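PDB 5W2F: eukaryotic translation initiation factor 2D from Homo sapiens, which delivers tRNA to the P-site of the eukaryotic ribosome without GTP during translation initiation, this chain being its C-terminal part with SWIB/MDM2 and SUI1 regions. Local coordinates for residues P112-L117 against V129-A134; K125-R130 against G172-H177; V9-T14 against H22-F27. One frame throughout, in Å; residues are numbered along the deposited sequence. Where two conformers were deposited one is given.

Contact 1: residues P112-L117 against V129-A134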
loop_
_atom_site.group_PDB
_atom_site.type_symbol
_atom_site.label_atom_id
_atom_site.label_comp_id
_atom_site.label_asym_id
_atom_site.label_seq_id
_atom_site.Cartn_x
_atom_site.Cartn_y
_atom_site.Cartn_z
ATOM N N PRO A 112 4.503 5.990 -4.452
ATOM C CA PRO A 112 4.034 7.277 -4.909
ATOM C C PRO A 112 3.743 7.304 -6.395
ATOM O O PRO A 112 4.360 6.555 -7.171
ATOM C CB PRO A 112 5.209 8.198 -4.613
ATOM C CG PRO A 112 6.408 7.299 -4.747
ATOM C CD PRO A 112 5.957 5.981 -4.219
ATOM N N ILE A 113 2.832 8.195 -6.782
ATOM C CA ILE A 113 2.766 8.602 -8.197
ATOM C C ILE A 113 3.978 9.498 -8.452
ATOM O O ILE A 113 4.251 10.407 -7.660
ATOM C CB ILE A 113 1.481 9.357 -8.506
ATOM C CG1 ILE A 113 0.296 8.412 -8.379
ATOM C CG2 ILE A 113 1.546 9.964 -9.899
ATOM C CD1 ILE A 113 -1.057 9.083 -8.395
ATOM N N ASP A 114 4.724 9.195 -9.507
ATOM C CA ASP A 114 5.895 9.975 -9.884
ATOM C C ASP A 114 5.593 10.739 -11.155
ATOM O O ASP A 114 5.226 10.148 -12.170
ATOM C CB ASP A 114 7.136 9.092 -10.126
ATOM C CG ASP A 114 7.468 8.197 -8.966
ATOM O OD1 ASP A 114 7.528 8.682 -7.822
ATOM O OD2 ASP A 114 7.645 6.978 -9.214
ATOM N N ILE A 115 5.797 12.041 -11.091
ATOM C CA ILE A 115 5.646 12.956 -12.223
ATOM C C ILE A 115 6.997 13.576 -12.499
ATOM O O ILE A 115 7.551 14.234 -11.619
ATOM C CB ILE A 115 4.649 14.083 -11.939
ATOM C CG1 ILE A 115 3.295 13.548 -11.492
ATOM C CG2 ILE A 115 4.515 14.996 -13.146
ATOM C CD1 ILE A 115 2.531 14.543 -10.680
ATOM N N THR A 116 7.535 13.338 -13.689
ATOM C CA THR A 116 8.868 13.754 -13.998
ATOM C C THR A 116 8.936 14.454 -15.359
ATOM O O THR A 116 8.328 13.990 -16.321
ATOM C CB THR A 116 9.734 12.494 -13.968
ATOM O OG1 THR A 116 9.523 11.812 -12.706
ATOM C CG2 THR A 116 11.176 12.834 -14.189
ATOM N N LEU A 117 9.715 15.524 -15.416
ATOM C CA LEU A 117 10.043 16.197 -16.665
ATOM C C LEU A 117 11.281 15.542 -17.221
ATOM O O LEU A 117 12.213 15.241 -16.479
ATOM C CB LEU A 117 10.281 17.686 -16.408
ATOM C CG LEU A 117 9.010 18.417 -16.023
ATOM C CD1 LEU A 117 9.332 19.781 -15.422
ATOM C CD2 LEU A 117 8.072 18.561 -17.219
ATOM N N VAL A 129 4.414 10.201 -16.242
ATOM C CA VAL A 129 3.618 9.923 -15.045
ATOM C C VAL A 129 3.548 8.428 -14.801
ATOM O O VAL A 129 2.989 7.691 -15.627
ATOM C CB VAL A 129 2.201 10.514 -15.154
ATOM C CG1 VAL A 129 1.481 10.400 -13.805
ATOM C CG2 VAL A 129 2.254 11.961 -15.645
ATOM N N ARG A 130 4.131 7.995 -13.676
ATOM C CA ARG A 130 4.234 6.594 -13.286
ATOM C C ARG A 130 3.366 6.322 -12.051
ATOM O O ARG A 130 3.212 7.186 -11.200
ATOM C CB ARG A 130 5.725 6.324 -12.919
ATOM C CG ARG A 130 6.040 4.950 -12.356
ATOM C CD ARG A 130 7.507 4.841 -11.996
ATOM N NE ARG A 130 8.349 4.855 -13.199
ATOM C CZ ARG A 130 8.866 3.795 -13.807
ATOM N NH1 ARG A 130 8.691 2.574 -13.341
ATOM N NH2 ARG A 130 9.565 3.965 -14.913
ATOM N N ASN A 131 2.847 5.094 -11.974
ATOM C CA ASN A 131 2.102 4.537 -10.840
ATOM C C ASN A 131 0.661 4.983 -10.722
ATOM O O ASN A 131 0.052 4.856 -9.664
ATOM C CB ASN A 131 2.845 4.705 -9.507
ATOM C CG ASN A 131 4.020 3.799 -9.398
ATOM O OD1 ASN A 131 4.015 2.670 -9.921
ATOM N ND2 ASN A 131 5.026 4.255 -8.678
ATOM N N LEU A 132 0.071 5.427 -11.823
ATOM C CA LEU A 132 -1.331 5.793 -11.781
ATOM C C LEU A 132 -2.188 4.603 -11.371
ATOM O O LEU A 132 -3.153 4.768 -10.620
ATOM C CB LEU A 132 -1.793 6.330 -13.134
ATOM C CG LEU A 132 -1.215 7.701 -13.501
ATOM C CD1 LEU A 132 -1.405 7.968 -14.989
ATOM C CD2 LEU A 132 -1.848 8.802 -12.673
ATOM N N GLU A 133 -1.850 3.407 -11.856
ATOM C CA GLU A 133 -2.666 2.231 -11.585
ATOM C C GLU A 133 -2.640 1.863 -10.099
ATOM O O GLU A 133 -3.572 1.256 -9.605
ATOM C CB GLU A 133 -2.216 1.052 -12.460
ATOM C CG GLU A 133 -2.361 1.322 -13.979
ATOM C CD GLU A 133 -1.373 0.546 -14.915
ATOM O OE1 GLU A 133 -0.122 0.614 -14.790
ATOM O OE2 GLU A 133 -1.845 -0.141 -15.829
ATOM N N ALA A 134 -1.593 2.252 -9.377
ATOM C CA ALA A 134 -1.516 2.007 -7.929
ATOM C C ALA A 134 -2.610 2.725 -7.159
ATOM O O ALA A 134 -2.914 2.370 -6.015
ATOM C CB ALA A 134 -0.153 2.412 -7.396
#
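Val129 faces Ile115 as a non-hydrogen-bonded antiparallel pair, and its branched, beta-prone side chain serves both isoleucines of the other strand. With CG1 anti to the backbone N (chi1 -171°), that methyl lies 3.9 Å from Ile113 CG2 and also reaches Ile115 CG1. Arg130 forms the hydrogen-bonded pair with Asp114: its N donates to Asp114 O at 2.8 Å, and Asp114 N returns a bond of 3.0 Å to Arg130 O. On this more polar face the long arginine lays its aliphatic part by the carboxylate, CD being 3.5 Å from Asp114 OD2. The charges do not close a salt bridge; the guanidinium bonds Pro160 O, and Asp114 OD1 takes Gln194. Asn131 follows where the strand ends, in a left-handed conformation (phi 78°, psi 22°) that asparagine tolerates well. Its ND2 donates to Pro112 O at 2.8 Å with the acceptor near the amide plane, continuing the cross-strand contact just past the last backbone pair. Leu132 starts off pointing away, but its CD2 comes back to touch Ile113 CD1 loosely. This end of the SUI1-region hairpin 113-121/124-130 is flanked by strands 193-194 and 166-171, and helix 175-185 covers the apolar face through Leu178 and Leu182.

Contact 2: residues K125-R130 against G172-H177. With FMT (formic acid), chain D; FMT (formic acid), chain C.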
loop_
_atom_site.group_PDB
_atom_site.type_symbol
_atom_site.label_atom_id
_atom_site.label_comp_id
_atom_site.label_asym_id
_atom_site.label_seq_id
_atom_site.Cartn_x
_atom_site.Cartn_y
_atom_site.Cartn_z
ATOM N N LYS A 125 10.784 18.821 -24.268
ATOM C CA LYS A 125 10.483 18.394 -22.924
ATOM C C LYS A 125 9.204 17.590 -22.970
ATOM O O LYS A 125 8.311 17.861 -23.773
ATOM C CB LYS A 125 10.319 19.645 -22.070
ATOM C CG LYS A 125 10.301 19.467 -20.583
ATOM C CD LYS A 125 10.460 20.813 -19.865
ATOM C CE LYS A 125 11.896 21.139 -19.480
ATOM N NZ LYS A 125 11.965 22.430 -18.723
ATOM N N VAL A 126 9.153 16.569 -22.131
ATOM C CA VAL A 126 7.965 15.764 -21.920
ATOM C C VAL A 126 7.732 15.555 -20.434
ATOM O O VAL A 126 8.646 15.695 -19.625
ATOM C CB VAL A 126 8.054 14.391 -22.613
ATOM C CG1 VAL A 126 8.126 14.584 -24.121
ATOM C CG2 VAL A 126 9.205 13.544 -22.065
ATOM N N THR A 127 6.490 15.239 -20.104
ATOM C CA THR A 127 6.055 14.947 -18.739
ATOM C C THR A 127 5.692 13.475 -18.672
ATOM O O THR A 127 4.930 12.982 -19.514
ATOM C CB THR A 127 4.855 15.826 -18.362
ATOM O OG1 THR A 127 5.194 17.199 -18.563
ATOM C CG2 THR A 127 4.448 15.635 -16.927
ATOM N N VAL A 128 6.276 12.761 -17.708
ATOM C CA VAL A 128 6.101 11.316 -17.584
ATOM C C VAL A 128 5.486 10.996 -16.227
ATOM O O VAL A 128 5.976 11.468 -15.199
ATOM C CB VAL A 128 7.443 10.593 -17.767
ATOM C CG1 VAL A 128 7.270 9.089 -17.632
ATOM C CG2 VAL A 128 8.116 11.006 -19.094
ATOM N N VAL A 129 4.414 10.201 -16.242
ATOM C CA VAL A 129 3.618 9.923 -15.045
ATOM C C VAL A 129 3.548 8.428 -14.801
ATOM O O VAL A 129 2.989 7.691 -15.627
ATOM C CB VAL A 129 2.201 10.514 -15.154
ATOM C CG1 VAL A 129 1.481 10.400 -13.805
ATOM C CG2 VAL A 129 2.254 11.961 -15.645
ATOM N N ARG A 130 4.131 7.995 -13.676
ATOM C CA ARG A 130 4.234 6.594 -13.286
ATOM C C ARG A 130 3.366 6.322 -12.051
ATOM O O ARG A 130 3.212 7.186 -11.200
ATOM C CB ARG A 130 5.725 6.324 -12.919
ATOM C CG ARG A 130 6.040 4.950 -12.356
ATOM C CD ARG A 130 7.507 4.841 -11.996
ATOM N NE ARG A 130 8.349 4.855 -13.199
ATOM C CZ ARG A 130 8.866 3.795 -13.807
ATOM N NH1 ARG A 130 8.691 2.574 -13.341
ATOM N NH2 ARG A 130 9.565 3.965 -14.913
ATOM N N GLY A 172 5.554 18.334 -23.686
ATOM C CA GLY A 172 5.707 19.592 -22.999
ATOM C C GLY A 172 5.761 19.454 -21.484
ATOM O O GLY A 172 5.860 18.353 -20.948
ATOM N N ASN A 173 5.712 20.606 -20.821
ATOM C CA ASN A 173 5.825 20.716 -19.371
ATOM C C ASN A 173 4.440 20.874 -18.793
ATOM O O ASN A 173 3.850 21.961 -18.835
ATOM C CB ASN A 173 6.723 21.882 -19.023
ATOM C CG ASN A 173 6.971 22.012 -17.531
ATOM O OD1 ASN A 173 6.205 21.483 -16.717
ATOM N ND2 ASN A 173 8.033 22.735 -17.165
ATOM N N GLN A 174 3.912 19.769 -18.259
ATOM C CA GLN A 174 2.500 19.699 -17.893
ATOM C C GLN A 174 2.279 19.385 -16.430
ATOM O O GLN A 174 1.166 19.005 -16.041
ATOM C CB GLN A 174 1.783 18.660 -18.763
ATOM C CG GLN A 174 2.049 18.821 -20.256
ATOM C CD GLN A 174 1.581 20.146 -20.846
ATOM O OE1 GLN A 174 0.847 20.922 -20.221
ATOM N NE2 GLN A 174 1.994 20.395 -22.086
ATOM N N VAL A 175 3.326 19.546 -15.615
ATOM C CA VAL A 175 3.263 19.123 -14.212
ATOM C C VAL A 175 2.093 19.779 -13.464
ATOM O O VAL A 175 1.390 19.119 -12.686
ATOM C CB VAL A 175 4.588 19.392 -13.498
ATOM C CG1 VAL A 175 4.538 18.936 -12.041
ATOM C CG2 VAL A 175 5.764 18.754 -14.227
ATOM N N HIS A 176 1.876 21.063 -13.719
ATOM C CA HIS A 176 0.775 21.789 -13.075
ATOM C C HIS A 176 -0.594 21.205 -13.381
ATOM O O HIS A 176 -1.473 21.194 -12.524
ATOM C CB HIS A 176 0.841 23.277 -13.402
ATOM C CG HIS A 176 0.820 23.589 -14.866
ATOM N ND1 HIS A 176 1.870 23.272 -15.705
ATOM C CD2 HIS A 176 -0.117 24.198 -15.640
ATOM C CE1 HIS A 176 1.576 23.667 -16.935
ATOM N NE2 HIS A 176 0.387 24.257 -16.917
ATOM N N HIS A 177 -0.768 20.668 -14.578
ATOM C CA HIS A 177 -2.024 20.018 -14.921
ATOM C C HIS A 177 -2.213 18.698 -14.172
ATOM O O HIS A 177 -3.349 18.328 -13.850
ATOM C CB HIS A 177 -2.121 19.796 -16.427
ATOM C CG HIS A 177 -2.201 21.065 -17.213
ATOM N ND1 HIS A 177 -3.205 21.998 -17.040
ATOM C CD2 HIS A 177 -1.393 21.554 -18.182
ATOM C CE1 HIS A 177 -3.010 23.003 -17.878
ATOM N NE2 HIS A 177 -1.929 22.749 -18.596
HETATM C C FMT D . 9.857 24.712 -20.315
HETATM O O1 FMT D . 9.225 24.120 -19.471
HETATM O O2 FMT D . 11.169 24.571 -20.280
HETATM C C FMT C . -4.899 23.094 -14.377
HETATM O O1 FMT C . -5.865 23.552 -13.777
HETATM O O2 FMT C . -5.132 22.165 -15.296
#
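Thr127 and Gly172 meet at the tight part of this contact, where a single hydroxyl ties the strand to the turn leading into the helix. Thr127 OG1 gives its proton to Gly172 O at 2.7 Å and accepts a bond from Gln174 N at 2.9 Å, so one oxygen bridges two backbone groups. A chi1 of -55° sets OG1 anti to the carbonyl carbon, facing the turn. Threonine suits the place twice over: its branched CB fits a strand, while its small hydroxyl can both donate and accept. Next to it Gly172 N bonds Lys125 O at 2.8 Å, the proton coming in well off the straight line (141°). Gly172 has a phi of 87°, and at its backbone angles a CB would run into the preceding carbonyl oxygen and the Gln174 amide. Strands 124-130 and 166-171 are antiparallel neighbours in the mixed sheet of the SUI1 region, and the turn carries the chain from the latter strand to helix 175-185, with Gln174 at the N-cap position. The side chain of Gln174 folds back to bond Gln171 O, while its CB rests against Thr127 OG1. Packing thins out toward the solvent. There the exposed Lys125 runs past Asn173, its CD 4.0 Å from Asn173 CB, and the Lys125 ammonium and the Asn173 amide nitrogen both turn to a formic acid molecule, probably from the crystallisation liquor. Lys125 NZ donates to its O2 at 2.8 Å, and Asn173 ND2 to its O1 at 2.9 Å, so the small acid, probably present as formate, spans the two side chains. A second such molecule, also held by Arg149, accepts from His177 ND1 at 2.6 Å, its O2 near the plane of the imidazole at the ring edge.

Contact 3: residues V9-T14 against H22-F27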
loop_
_atom_site.group_PDB
_atom_site.type_symbol
_atom_site.label_atom_id
_atom_site.label_comp_id
_atom_site.label_asym_id
_atom_site.label_seq_id
_atom_site.Cartn_x
_atom_site.Cartn_y
_atom_site.Cartn_z
ATOM N N VAL A 9 -4.232 -11.156 4.997
ATOM C CA VAL A 9 -3.866 -12.413 5.649
ATOM C C VAL A 9 -3.237 -13.384 4.638
ATOM O O VAL A 9 -3.924 -13.836 3.722
ATOM C CB VAL A 9 -5.090 -13.078 6.310
ATOM C CG1 VAL A 9 -4.695 -14.417 6.938
ATOM C CG2 VAL A 9 -5.736 -12.143 7.340
ATOM N N PRO A 10 -1.944 -13.717 4.814
ATOM C CA PRO A 10 -1.325 -14.683 3.916
ATOM C C PRO A 10 -1.613 -16.106 4.351
ATOM O O PRO A 10 -2.004 -16.335 5.499
ATOM C CB PRO A 10 0.157 -14.382 4.050
ATOM C CG PRO A 10 0.310 -13.937 5.455
ATOM C CD PRO A 10 -0.975 -13.232 5.818
ATOM N N ALA A 11 -1.369 -17.057 3.456
ATOM C CA ALA A 11 -1.614 -18.457 3.752
ATOM C C ALA A 11 -0.932 -18.904 5.038
ATOM O O ALA A 11 -1.515 -19.658 5.831
ATOM C CB ALA A 11 -1.150 -19.324 2.586
ATOM N N SER A 12 0.286 -18.410 5.261
ATOM C CA SER A 12 1.079 -18.803 6.432
ATOM C C SER A 12 0.445 -18.447 7.773
ATOM O O SER A 12 0.829 -19.011 8.796
ATOM C CB SER A 12 2.471 -18.178 6.362
ATOM O OG SER A 12 2.382 -16.772 6.401
ATOM N N MET A 13 -0.478 -17.487 7.782
ATOM C CA MET A 13 -1.120 -17.036 9.031
ATOM C C MET A 13 -2.580 -17.459 9.183
ATOM O O MET A 13 -3.267 -16.991 10.088
ATOM C CB MET A 13 -1.006 -15.520 9.125
ATOM C CG MET A 13 0.441 -15.063 9.074
ATOM S SD MET A 13 0.661 -13.292 9.135
ATOM C CE MET A 13 0.651 -13.000 10.885
ATOM N N THR A 14 -3.052 -18.374 8.347
ATOM C CA THR A 14 -4.468 -18.741 8.384
ATOM C C THR A 14 -4.914 -19.332 9.721
ATOM O O THR A 14 -6.000 -19.014 10.195
ATOM C CB THR A 14 -4.846 -19.678 7.218
ATOM O OG1 THR A 14 -3.940 -20.776 7.155
ATOM C CG2 THR A 14 -4.769 -18.924 5.927
ATOM N N HIS A 22 -11.506 -14.944 9.747
ATOM C CA HIS A 22 -10.908 -14.190 8.635
ATOM C C HIS A 22 -9.992 -15.147 7.887
ATOM O O HIS A 22 -9.070 -15.712 8.456
ATOM C CB HIS A 22 -10.098 -13.024 9.219
ATOM C CG HIS A 22 -10.967 -11.931 9.741
ATOM N ND1 HIS A 22 -11.121 -11.676 11.087
ATOM C CD2 HIS A 22 -11.793 -11.073 9.097
ATOM C CE1 HIS A 22 -11.978 -10.682 11.247
ATOM N NE2 HIS A 22 -12.401 -10.298 10.056
ATOM N N LYS A 23 -10.285 -15.340 6.614
ATOM C CA LYS A 23 -9.614 -16.340 5.790
ATOM C C LYS A 23 -8.374 -15.765 5.122
ATOM O O LYS A 23 -8.123 -14.546 5.167
ATOM C CB LYS A 23 -10.586 -16.877 4.722
ATOM C CG LYS A 23 -11.143 -15.838 3.748
ATOM C CD LYS A 23 -11.982 -16.501 2.661
ATOM C CE LYS A 23 -12.611 -15.477 1.727
ATOM N NZ LYS A 23 -13.650 -14.642 2.399
ATOM N N LYS A 24 -7.601 -16.642 4.491
ATOM C CA LYS A 24 -6.513 -16.212 3.615
ATOM C C LYS A 24 -7.086 -15.216 2.626
ATOM O O LYS A 24 -8.128 -15.488 2.002
ATOM C CB LYS A 24 -5.911 -17.395 2.853
ATOM C CG LYS A 24 -4.995 -17.024 1.693
ATOM C CD LYS A 24 -4.466 -18.272 1.005
ATOM C CE LYS A 24 -3.446 -17.929 -0.075
ATOM N NZ LYS A 24 -3.953 -16.989 -1.113
ATOM N N GLY A 25 -6.401 -14.087 2.478
ATOM C CA GLY A 25 -6.842 -13.034 1.577
ATOM C C GLY A 25 -7.758 -11.973 2.168
ATOM O O GLY A 25 -8.100 -11.005 1.475
ATOM N N SER A 26 -8.161 -12.120 3.430
ATOM C CA SER A 26 -9.007 -11.111 4.043
ATOM C C SER A 26 -8.150 -9.885 4.318
ATOM O O SER A 26 -6.933 -9.986 4.580
ATOM C CB SER A 26 -9.701 -11.612 5.311
ATOM O OG SER A 26 -8.778 -12.212 6.157
ATOM N N PHE A 27 -8.785 -8.732 4.219
ATOM C CA PHE A 27 -8.137 -7.460 4.479
ATOM C C PHE A 27 -8.619 -6.902 5.805
ATOM O O PHE A 27 -9.826 -6.861 6.068
ATOM C CB PHE A 27 -8.433 -6.487 3.346
ATOM C CG PHE A 27 -7.809 -6.896 2.046
ATOM C CD1 PHE A 27 -6.503 -6.535 1.747
ATOM C CD2 PHE A 27 -8.502 -7.668 1.129
ATOM C CE1 PHE A 27 -5.905 -6.945 0.562
ATOM C CE2 PHE A 27 -7.907 -8.087 -0.046
ATOM C CZ PHE A 27 -6.616 -7.720 -0.341
HETATM O O HOH W 1 -8.075 -18.183 8.550
#
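Val9 has CG1 anti to the backbone N (chi1 178°) and CG2 beside that N, which sets CG2 3.3 Å from Ser26 OG and leaves CB beside Lys23 O. Ser26 OG in turn stands between its own backbone N and carbonyl carbon (chi1 49°), from where it donates to Lys23 O at 2.6 Å. The same oxygen accepts from Ser26 N, so a double grip closes the turn, and serine's short hydroxyl is the right length for an acceptor three residues back. The bonded hydroxyl can therefore lie against a buried valine methyl with its proton already engaged. Lys23 to Ser26 form a type II beta turn, and Gly25, with phi 90°, fills the third position, where glycine is common. Two backbone bonds join this turn to Val9: Gly25 N donates to Val9 O at 2.8 Å, nearly straight, and Val9 N donates to Ser26 O at 3.0 Å. They link the end of strand 4-8 to the approach to strand 27-28, its antiparallel neighbour in the SWIB/MDM2 region. Outside, Lys24, extended as far as CE, uses its aliphatic length: CB meets Thr14 CG2 at 3.6 Å, and CD and CE pass Ala11 CB, whose smallness lets the chain lie close. Thr14 OG1 meanwhile bonds Ala11 O at the start of helix 14-17, and one water donates to both Thr14 O and His22 O.

How the contacts relate
Contact 3 comes first along the chain, in the SWIB/MDM2 region, and closes before the other two open. Contacts 1 and 2 both lie in the SUI1 region, about 10 Å apart between centres, and share Val129 and Arg130 on strand 124-130. Contact 1 pairs this strand with its hairpin partner 113-121, while contact 2 joins its other end to the turn leading into helix 175-185; Leu117 links them by packing on Thr127, Asn173 and Val175. Contact 3 lies on the opposite side of the chain's centre, its centre about 30 Å from that of contact 1 and 40 Å from that of contact 2. The nearest atoms of contacts 1 and 3 are about 12 Å apart, so none of the three bridges the two regions.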